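Local coordinates for protein aldehyde dehydrogenase (Staphylococcus aureus, PDB 6K0Z) that oxidises the carotenoid aldehyde 4,4'-diaponeurosporen-4-al to 4,4'-diaponeurosporenoic acid with NAD, a step in making the pigment staphyloxanthin, at residues G219-V224 against A253-L258; Y106-P111 against H433-I438. The protein carries 1 engineered substitution. All coordinates share one frame; numbering follows the deposited sequence.

Contact 1. Residues G219-V224 against A253-L258; sequences GGKSPV and APDYIL
Lys221 NZ forms a salt bridge with Asp255 OD1 at 2.6 Å, meeting the carboxylate on its syn side but 27° out of plane. The lysine chain bends at chi3 and chi4, which turns the ammonium back toward OD1. Glu342 O gives NZ a second acceptor, while Asp255 OD2 takes the amide of Ile344, so both charged groups are also tied to that loop. On the backbone, Asp255 N donates to Ser222 O (3.0 Å), and Leu258 N reaches Val224 O at 2.8 Å. Between them Val224 N to Tyr256 O is weak. Ser222 OG turns to Ser372.

Around these bonds the Tyr256 ring, crossed by the Lys221 chain at about a right angle, has Lys221 CB at its edge. Pro223 CA lies over one face near the rim, with Pro223 CB 3.8 Å from Tyr256 OH. Val224 CG1, held between backbone N and carbonyl carbon (chi1 50°), packs 3.5 Å from Ile257 CG1. These are the neighbouring parallel strands of a beta-alpha-beta unit whose helix is 232-244. The side chain of Ser222 lies about 7 Å from that of Ser251, a predicted active-site residue. Lys221 and Asp255 probably neutralise each other, and their loop partners probably restrain both side chains.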
ATOM      1  N   GLY A 219      12.815  11.704   1.414  1.00 37.62           N
ATOM      2  CA  GLY A 219      14.004  11.921   0.605  1.00 39.50           C
ATOM      3  C   GLY A 219      15.121  10.983   0.992  1.00 39.51           C
ATOM      4  O   GLY A 219      14.908   9.772   1.065  1.00 38.76           O
ATOM      5  N   GLY A 220      16.302  11.531   1.292  1.00 38.73           N
ATOM      6  CA  GLY A 220      17.522  10.768   1.429  1.00 39.17           C
ATOM      7  C   GLY A 220      18.593  11.419   0.593  1.00 40.84           C
ATOM      8  O   GLY A 220      18.493  12.595   0.236  1.00 41.22           O
ATOM      9  N   LYS A 221      19.637  10.663   0.259  1.00 40.98           N
ATOM     10  CA  LYS A 221      20.756  11.193  -0.523  1.00 43.26           C
ATOM     11  C   LYS A 221      20.938  10.323  -1.763  1.00 43.37           C
ATOM     12  O   LYS A 221      21.457   9.211  -1.681  1.00 43.20           O
ATOM     13  CB  LYS A 221      22.031  11.257   0.318  1.00 44.84           C
ATOM     14  CG  LYS A 221      22.027  12.403   1.324  1.00 45.52           C
ATOM     15  CD  LYS A 221      23.260  12.384   2.219  1.00 46.80           C
ATOM     16  CE  LYS A 221      24.503  12.809   1.468  1.00 49.05           C
ATOM     17  NZ  LYS A 221      24.582  14.287   1.358  1.00 50.37           N
ATOM     18  N   SER A 222      20.521  10.821  -2.901  1.00 42.62           N
ATOM     19  CA  SER A 222      20.481  10.024  -4.107  1.00 42.44           C
ATOM     20  C   SER A 222      21.873   9.841  -4.676  1.00 44.45           C
ATOM     21  O   SER A 222      22.541  10.840  -5.016  1.00 46.21           O
ATOM     22  CB  SER A 222      19.572  10.660  -5.101  1.00 42.62           C
ATOM     23  OG  SER A 222      18.231  10.446  -4.696  1.00 40.96           O
ATOM     24  N   PRO A 223      22.375   8.612  -4.779  1.00 44.61           N
ATOM     25  CA  PRO A 223      23.738   8.429  -5.311  1.00 46.90           C
ATOM     26  C   PRO A 223      23.758   8.493  -6.831  1.00 48.95           C
ATOM     27  O   PRO A 223      22.741   8.334  -7.495  1.00 48.87           O
ATOM     28  CB  PRO A 223      24.150   7.015  -4.843  1.00 46.30           C
ATOM     29  CG  PRO A 223      22.854   6.334  -4.547  1.00 44.08           C
ATOM     30  CD  PRO A 223      21.814   7.356  -4.240  1.00 42.82           C
ATOM     31  N   VAL A 224      24.928   8.785  -7.365  1.00 50.12           N
ATOM     32  CA  VAL A 224      25.189   8.588  -8.777  1.00 52.30           C
ATOM     33  C   VAL A 224      26.583   7.981  -8.947  1.00 54.71           C
ATOM     34  O   VAL A 224      27.590   8.591  -8.564  1.00 56.14           O
ATOM     35  CB  VAL A 224      25.017   9.877  -9.617  1.00 54.31           C
ATOM     36  CG1 VAL A 224      25.767  11.035  -9.004  1.00 55.97           C
ATOM     37  CG2 VAL A 224      25.421   9.645 -11.066  1.00 56.66           C
ATOM     38  N   ALA A 253      17.075  14.709  -7.233  1.00 45.11           N
ATOM     39  CA  ALA A 253      18.309  15.250  -7.774  1.00 48.14           C
ATOM     40  C   ALA A 253      19.498  14.427  -7.283  1.00 48.62           C
ATOM     41  O   ALA A 253      19.479  13.899  -6.169  1.00 46.73           O
ATOM     42  CB  ALA A 253      18.495  16.706  -7.359  1.00 49.46           C
ATOM     43  N   PRO A 254      20.541  14.288  -8.095  1.00 49.06           N
ATOM     44  CA  PRO A 254      21.775  13.681  -7.582  1.00 49.26           C
ATOM     45  C   PRO A 254      22.303  14.497  -6.416  1.00 49.08           C
ATOM     46  O   PRO A 254      22.600  15.685  -6.547  1.00 50.70           O
ATOM     47  CB  PRO A 254      22.721  13.712  -8.789  1.00 52.21           C
ATOM     48  CG  PRO A 254      22.134  14.718  -9.730  1.00 53.12           C
ATOM     49  CD  PRO A 254      20.654  14.676  -9.511  1.00 50.81           C
ATOM     50  N   ASP A 255      22.392  13.850  -5.261  1.00 49.78           N
ATOM     51  CA  ASP A 255      22.902  14.505  -4.069  1.00 49.97           C
ATOM     52  C   ASP A 255      24.419  14.439  -3.959  1.00 51.60           C
ATOM     53  O   ASP A 255      25.027  15.350  -3.386  1.00 52.84           O
ATOM     54  CB  ASP A 255      22.274  13.880  -2.828  1.00 47.97           C
ATOM     55  CG  ASP A 255      22.530  14.685  -1.593  1.00 48.57           C
ATOM     56  OD1 ASP A 255      23.623  14.555  -0.996  1.00 50.18           O
ATOM     57  OD2 ASP A 255      21.630  15.467  -1.236  1.00 48.34           O
ATOM     58  N   TYR A 256      25.046  13.383  -4.476  1.00 50.89           N
ATOM     59  CA  TYR A 256      26.500  13.284  -4.455  1.00 53.58           C
ATOM     60  C   TYR A 256      26.930  12.259  -5.491  1.00 54.91           C
ATOM     61  O   TYR A 256      26.153  11.384  -5.878  1.00 52.76           O
ATOM     62  CB  TYR A 256      27.024  12.905  -3.068  1.00 53.11           C
ATOM     63  CG  TYR A 256      26.598  11.535  -2.609  1.00 50.80           C
ATOM     64  CD1 TYR A 256      27.342  10.410  -2.935  1.00 51.30           C
ATOM     65  CD2 TYR A 256      25.454  11.365  -1.846  1.00 48.45           C
ATOM     66  CE1 TYR A 256      26.958   9.156  -2.513  1.00 49.74           C
ATOM     67  CE2 TYR A 256      25.062  10.121  -1.423  1.00 47.02           C
ATOM     68  CZ  TYR A 256      25.817   9.019  -1.758  1.00 47.36           C
ATOM     69  OH  TYR A 256      25.427   7.772  -1.333  1.00 45.92           O
ATOM     70  N   ILE A 257      28.187  12.371  -5.923  1.00 56.19           N
ATOM     71  CA  ILE A 257      28.740  11.527  -6.978  1.00 57.91           C
ATOM     72  C   ILE A 257      29.719  10.537  -6.366  1.00 57.95           C
ATOM     73  O   ILE A 257      30.599  10.921  -5.584  1.00 59.36           O
ATOM     74  CB  ILE A 257      29.438  12.354  -8.070  1.00 60.85           C
ATOM     75  CG1 ILE A 257      28.456  13.315  -8.737  1.00 61.19           C
ATOM     76  CG2 ILE A 257      30.077  11.431  -9.106  1.00 62.38           C
ATOM     77  CD1 ILE A 257      29.042  14.047  -9.924  1.00 64.31           C
ATOM     78  N   LEU A 258      29.570   9.268  -6.727  1.00 58.29           N
ATOM     79  CA  LEU A 258      30.591   8.255  -6.481  1.00 59.27           C
ATOM     80  C   LEU A 258      31.265   7.994  -7.821  1.00 61.92           C
ATOM     81  O   LEU A 258      30.742   7.245  -8.652  1.00 60.94           O
ATOM     82  CB  LEU A 258      29.993   6.979  -5.896  1.00 56.85           C
ATOM     83  CG  LEU A 258      29.441   7.025  -4.473  1.00 54.99           C
ATOM     84  CD1 LEU A 258      28.914   5.658  -4.076  1.00 53.71           C
ATOM     85  CD2 LEU A 258      30.512   7.483  -3.510  1.00 56.43           C
TER

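Contact 2. Residues Y106-P111 against H433-I438; sequences YIKKEP and HEKSYI
Tyr106-Pro111 and His433-Ile438 run antiparallel as neighbouring strands of a mixed sheet, their axes approaching to 4.4 Å and their directions 149° apart. Tyr106 with Tyr437, Lys108 with Lys435 and Glu110 with His433 are hydrogen-bonded pairs, each closed by two N-H...O bonds. The non-hydrogen-bonded pairs between them bring Ile107 beside Ser436 and Lys109 beside Glu434.

On the tyrosine side of the sheet, the rings of Tyr106 and Tyr437 are nearly parallel, 14° between planes, but slid so far that they barely overlap. Tyr106 CB sits over the Tyr437 face, a CH-pi contact 3.9 Å from the ring centroid. Tyr437 reaches it with CG between backbone N and carbonyl carbon (chi1 66°), and Lys108 CB lies at the edge of that ring. On the opposite side, Ile107 CG2 packs 3.7 Å from Glu434 CB; the Lys109 to Glu434 salt bridge is long, and Glu434 OE1 pairs with Arg421 of the second subunit.

That subunit also receives His433 NE2 at its Gly393 O, and its sheet continues from Tyr437 and Ile438. Glu110 OE2, bonded to Ser391 of the second subunit, lies in the plane of the His433 ring, 3.3 Å from CD2, while Glu110 OE1 holds Lys435 NZ at 2.7 Å.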
ATOM      1  N   TYR A 106     -15.522 -10.444  -9.304  1.00 48.86           N
ATOM      2  CA  TYR A 106     -15.325  -9.067  -9.743  1.00 47.79           C
ATOM      3  C   TYR A 106     -14.423  -8.326  -8.769  1.00 44.99           C
ATOM      4  O   TYR A 106     -14.267  -8.714  -7.607  1.00 43.90           O
ATOM      5  CB  TYR A 106     -16.647  -8.287  -9.852  1.00 48.93           C
ATOM      6  CG  TYR A 106     -17.779  -8.991 -10.560  1.00 52.18           C
ATOM      7  CD1 TYR A 106     -18.555  -9.940  -9.901  1.00 53.54           C
ATOM      8  CD2 TYR A 106     -18.103  -8.679 -11.871  1.00 54.41           C
ATOM      9  CE1 TYR A 106     -19.603 -10.574 -10.537  1.00 56.69           C
ATOM     10  CE2 TYR A 106     -19.152  -9.309 -12.519  1.00 57.58           C
ATOM     11  CZ  TYR A 106     -19.896 -10.257 -11.848  1.00 58.72           C
ATOM     12  OH  TYR A 106     -20.942 -10.889 -12.490  1.00 62.73           O
ATOM     13  N   ILE A 107     -13.866  -7.220  -9.248  1.00 45.36           N
ATOM     14  CA  ILE A 107     -13.163  -6.265  -8.411  1.00 42.96           C
ATOM     15  C   ILE A 107     -13.699  -4.890  -8.768  1.00 42.86           C
ATOM     16  O   ILE A 107     -13.534  -4.430  -9.906  1.00 43.78           O
ATOM     17  CB  ILE A 107     -11.643  -6.319  -8.603  1.00 42.45           C
ATOM     18  CG1 ILE A 107     -11.091  -7.634  -8.055  1.00 43.38           C
ATOM     19  CG2 ILE A 107     -10.983  -5.126  -7.911  1.00 40.44           C
ATOM     20  CD1 ILE A 107      -9.692  -7.927  -8.508  1.00 43.67           C
ATOM     21  N   LYS A 108     -14.333  -4.231  -7.801  1.00 43.45           N
ATOM     22  CA  LYS A 108     -14.865  -2.893  -7.996  1.00 43.37           C
ATOM     23  C   LYS A 108     -13.834  -1.880  -7.518  1.00 41.29           C
ATOM     24  O   LYS A 108     -13.136  -2.116  -6.527  1.00 40.40           O
ATOM     25  CB  LYS A 108     -16.184  -2.747  -7.241  1.00 44.41           C
ATOM     26  CG  LYS A 108     -16.723  -1.326  -7.161  1.00 44.62           C
ATOM     27  CD  LYS A 108     -18.200  -1.318  -6.851  1.00 46.93           C
ATOM     28  CE  LYS A 108     -18.850  -0.019  -7.277  1.00 48.20           C
ATOM     29  NZ  LYS A 108     -18.745   1.046  -6.223  1.00 46.68           N
ATOM     30  N   LYS A 109     -13.712  -0.776  -8.242  1.00 41.31           N
ATOM     31  CA  LYS A 109     -12.738   0.263  -7.919  1.00 39.93           C
ATOM     32  C   LYS A 109     -13.496   1.422  -7.280  1.00 39.81           C
ATOM     33  O   LYS A 109     -14.109   2.230  -7.982  1.00 41.87           O
ATOM     34  CB  LYS A 109     -11.980   0.717  -9.162  1.00 40.92           C
ATOM     35  CG  LYS A 109     -11.620  -0.394 -10.160  1.00 42.77           C
ATOM     36  CD  LYS A 109     -10.344  -1.112  -9.775  1.00 41.88           C
ATOM     37  CE  LYS A 109      -9.801  -1.920 -10.935  1.00 43.86           C
ATOM     38  NZ  LYS A 109      -8.711  -1.182 -11.645  1.00 44.47           N
ATOM     39  N   GLU A 110     -13.435   1.519  -5.950  1.00 40.13           N
ATOM     40  CA  GLU A 110     -14.222   2.496  -5.211  1.00 39.57           C
ATOM     41  C   GLU A 110     -13.331   3.463  -4.429  1.00 37.90           C
ATOM     42  O   GLU A 110     -12.214   3.110  -4.026  1.00 36.26           O
ATOM     43  CB  GLU A 110     -15.198   1.798  -4.252  1.00 39.68           C
ATOM     44  CG  GLU A 110     -14.616   1.473  -2.895  1.00 38.25           C
ATOM     45  CD  GLU A 110     -15.556   0.616  -2.048  1.00 39.09           C
ATOM     46  OE1 GLU A 110     -16.667   0.309  -2.537  1.00 40.45           O
ATOM     47  OE2 GLU A 110     -15.215   0.309  -0.879  1.00 38.56           O
ATOM     48  N   PRO A 111     -13.787   4.692  -4.212  1.00 37.97           N
ATOM     49  CA  PRO A 111     -12.957   5.677  -3.514  1.00 36.71           C
ATOM     50  C   PRO A 111     -12.858   5.383  -2.028  1.00 35.14           C
ATOM     51  O   PRO A 111     -13.652   4.636  -1.457  1.00 35.82           O
ATOM     52  CB  PRO A 111     -13.694   6.997  -3.757  1.00 37.48           C
ATOM     53  CG  PRO A 111     -15.093   6.601  -3.980  1.00 38.74           C
ATOM     54  CD  PRO A 111     -15.047   5.281  -4.692  1.00 39.26           C
ATOM     55  N   HIS A 433      -9.871   1.939  -3.375  1.00 34.28           N
ATOM     56  CA  HIS A 433      -9.977   0.643  -2.731  1.00 34.39           C
ATOM     57  C   HIS A 433     -10.452  -0.359  -3.772  1.00 36.10           C
ATOM     58  O   HIS A 433     -11.436  -0.111  -4.479  1.00 37.18           O
ATOM     59  CB  HIS A 433     -10.923   0.678  -1.528  1.00 34.15           C
ATOM     60  CG  HIS A 433     -11.170  -0.670  -0.923  1.00 34.40           C
ATOM     61  ND1 HIS A 433     -10.150  -1.537  -0.588  1.00 33.99           N
ATOM     62  CD2 HIS A 433     -12.322  -1.315  -0.630  1.00 35.41           C
ATOM     63  CE1 HIS A 433     -10.665  -2.652  -0.100  1.00 34.72           C
ATOM     64  NE2 HIS A 433     -11.982  -2.543  -0.116  1.00 35.59           N
ATOM     65  N   GLU A 434      -9.731  -1.465  -3.900  1.00 35.69           N
ATOM     66  CA  GLU A 434     -10.143  -2.532  -4.799  1.00 37.38           C
ATOM     67  C   GLU A 434     -10.965  -3.515  -3.984  1.00 38.01           C
ATOM     68  O   GLU A 434     -10.458  -4.130  -3.043  1.00 37.37           O
ATOM     69  CB  GLU A 434      -8.941  -3.196  -5.459  1.00 37.79           C
ATOM     70  CG  GLU A 434      -8.304  -2.295  -6.472  1.00 38.23           C
ATOM     71  CD  GLU A 434      -7.308  -3.012  -7.336  1.00 39.42           C
ATOM     72  OE1 GLU A 434      -6.874  -4.131  -6.964  1.00 39.46           O
ATOM     73  OE2 GLU A 434      -6.965  -2.452  -8.397  1.00 41.07           O
ATOM     74  N   LYS A 435     -12.242  -3.626  -4.322  1.00 37.14           N
ATOM     75  CA  LYS A 435     -13.212  -4.357  -3.522  1.00 38.04           C
ATOM     76  C   LYS A 435     -13.603  -5.619  -4.283  1.00 39.62           C
ATOM     77  O   LYS A 435     -14.323  -5.553  -5.286  1.00 41.20           O
ATOM     78  CB  LYS A 435     -14.427  -3.478  -3.220  1.00 39.09           C
ATOM     79  CG  LYS A 435     -15.376  -4.036  -2.167  1.00 40.00           C
ATOM     80  CD  LYS A 435     -16.449  -3.013  -1.771  1.00 40.07           C
ATOM     81  CE  LYS A 435     -17.591  -2.986  -2.774  1.00 41.57           C
ATOM     82  NZ  LYS A 435     -18.409  -1.749  -2.624  1.00 41.34           N
ATOM     83  N   SER A 436     -13.120  -6.761  -3.812  1.00 38.51           N
ATOM     84  CA  SER A 436     -13.487  -8.035  -4.400  1.00 40.23           C
ATOM     85  C   SER A 436     -14.906  -8.405  -3.997  1.00 41.75           C
ATOM     86  O   SER A 436     -15.237  -8.424  -2.812  1.00 41.15           O
ATOM     87  CB  SER A 436     -12.528  -9.129  -3.945  1.00 40.00           C
ATOM     88  OG  SER A 436     -11.207  -8.834  -4.334  1.00 38.90           O
ATOM     89  N   TYR A 437     -15.739  -8.733  -4.971  1.00 43.83           N
ATOM     90  CA  TYR A 437     -17.002  -9.354  -4.625  1.00 46.08           C
ATOM     91  C   TYR A 437     -17.320 -10.457  -5.624  1.00 49.12           C
ATOM     92  O   TYR A 437     -16.934 -10.391  -6.797  1.00 49.55           O
ATOM     93  CB  TYR A 437     -18.143  -8.324  -4.520  1.00 45.92           C
ATOM     94  CG  TYR A 437     -18.540  -7.626  -5.798  1.00 46.41           C
ATOM     95  CD1 TYR A 437     -17.841  -6.513  -6.257  1.00 44.92           C
ATOM     96  CD2 TYR A 437     -19.649  -8.048  -6.516  1.00 48.75           C
ATOM     97  CE1 TYR A 437     -18.224  -5.863  -7.425  1.00 46.01           C
ATOM     98  CE2 TYR A 437     -20.038  -7.413  -7.675  1.00 49.86           C
ATOM     99  CZ  TYR A 437     -19.330  -6.323  -8.131  1.00 48.50           C
ATOM    100  OH  TYR A 437     -19.741  -5.703  -9.293  1.00 49.87           O
ATOM    101  N   ILE A 438     -17.998 -11.490  -5.133  1.00 49.08           N
ATOM    102  CA  ILE A 438     -18.430 -12.604  -5.960  1.00 52.02           C
ATOM    103  C   ILE A 438     -19.953 -12.596  -6.075  1.00 55.66           C
ATOM    104  O   ILE A 438     -20.655 -11.865  -5.379  1.00 54.97           O
ATOM    105  CB  ILE A 438     -17.930 -13.958  -5.423  1.00 52.15           C
ATOM    106  CG1 ILE A 438     -18.534 -14.238  -4.048  1.00 51.70           C
ATOM    107  CG2 ILE A 438     -16.418 -13.978  -5.368  1.00 50.56           C
ATOM    108  CD1 ILE A 438     -18.765 -15.702  -3.761  1.00 53.92           C
TER

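Overall arrangement
Contact 1 and contact 2 lie on opposite sides of the chain's centre, their own centres about 39 Å apart, and they belong to different sheets. Contact 1 is buried within one subunit, near the predicted active-site residues, and joins strands close in sequence through a single helical crossover. Contact 2 is partly buried, away from those sites, and pairs strands 104-118 and 432-439 from distant parts of the chain; the loop it closes encloses contact 1. Both combine backbone bonds with a lysine-carboxylate pair. In contact 1 the further polar partners come from the same chain, whereas in contact 2 many come from the second subunit, consistent with a role in dimer assembly.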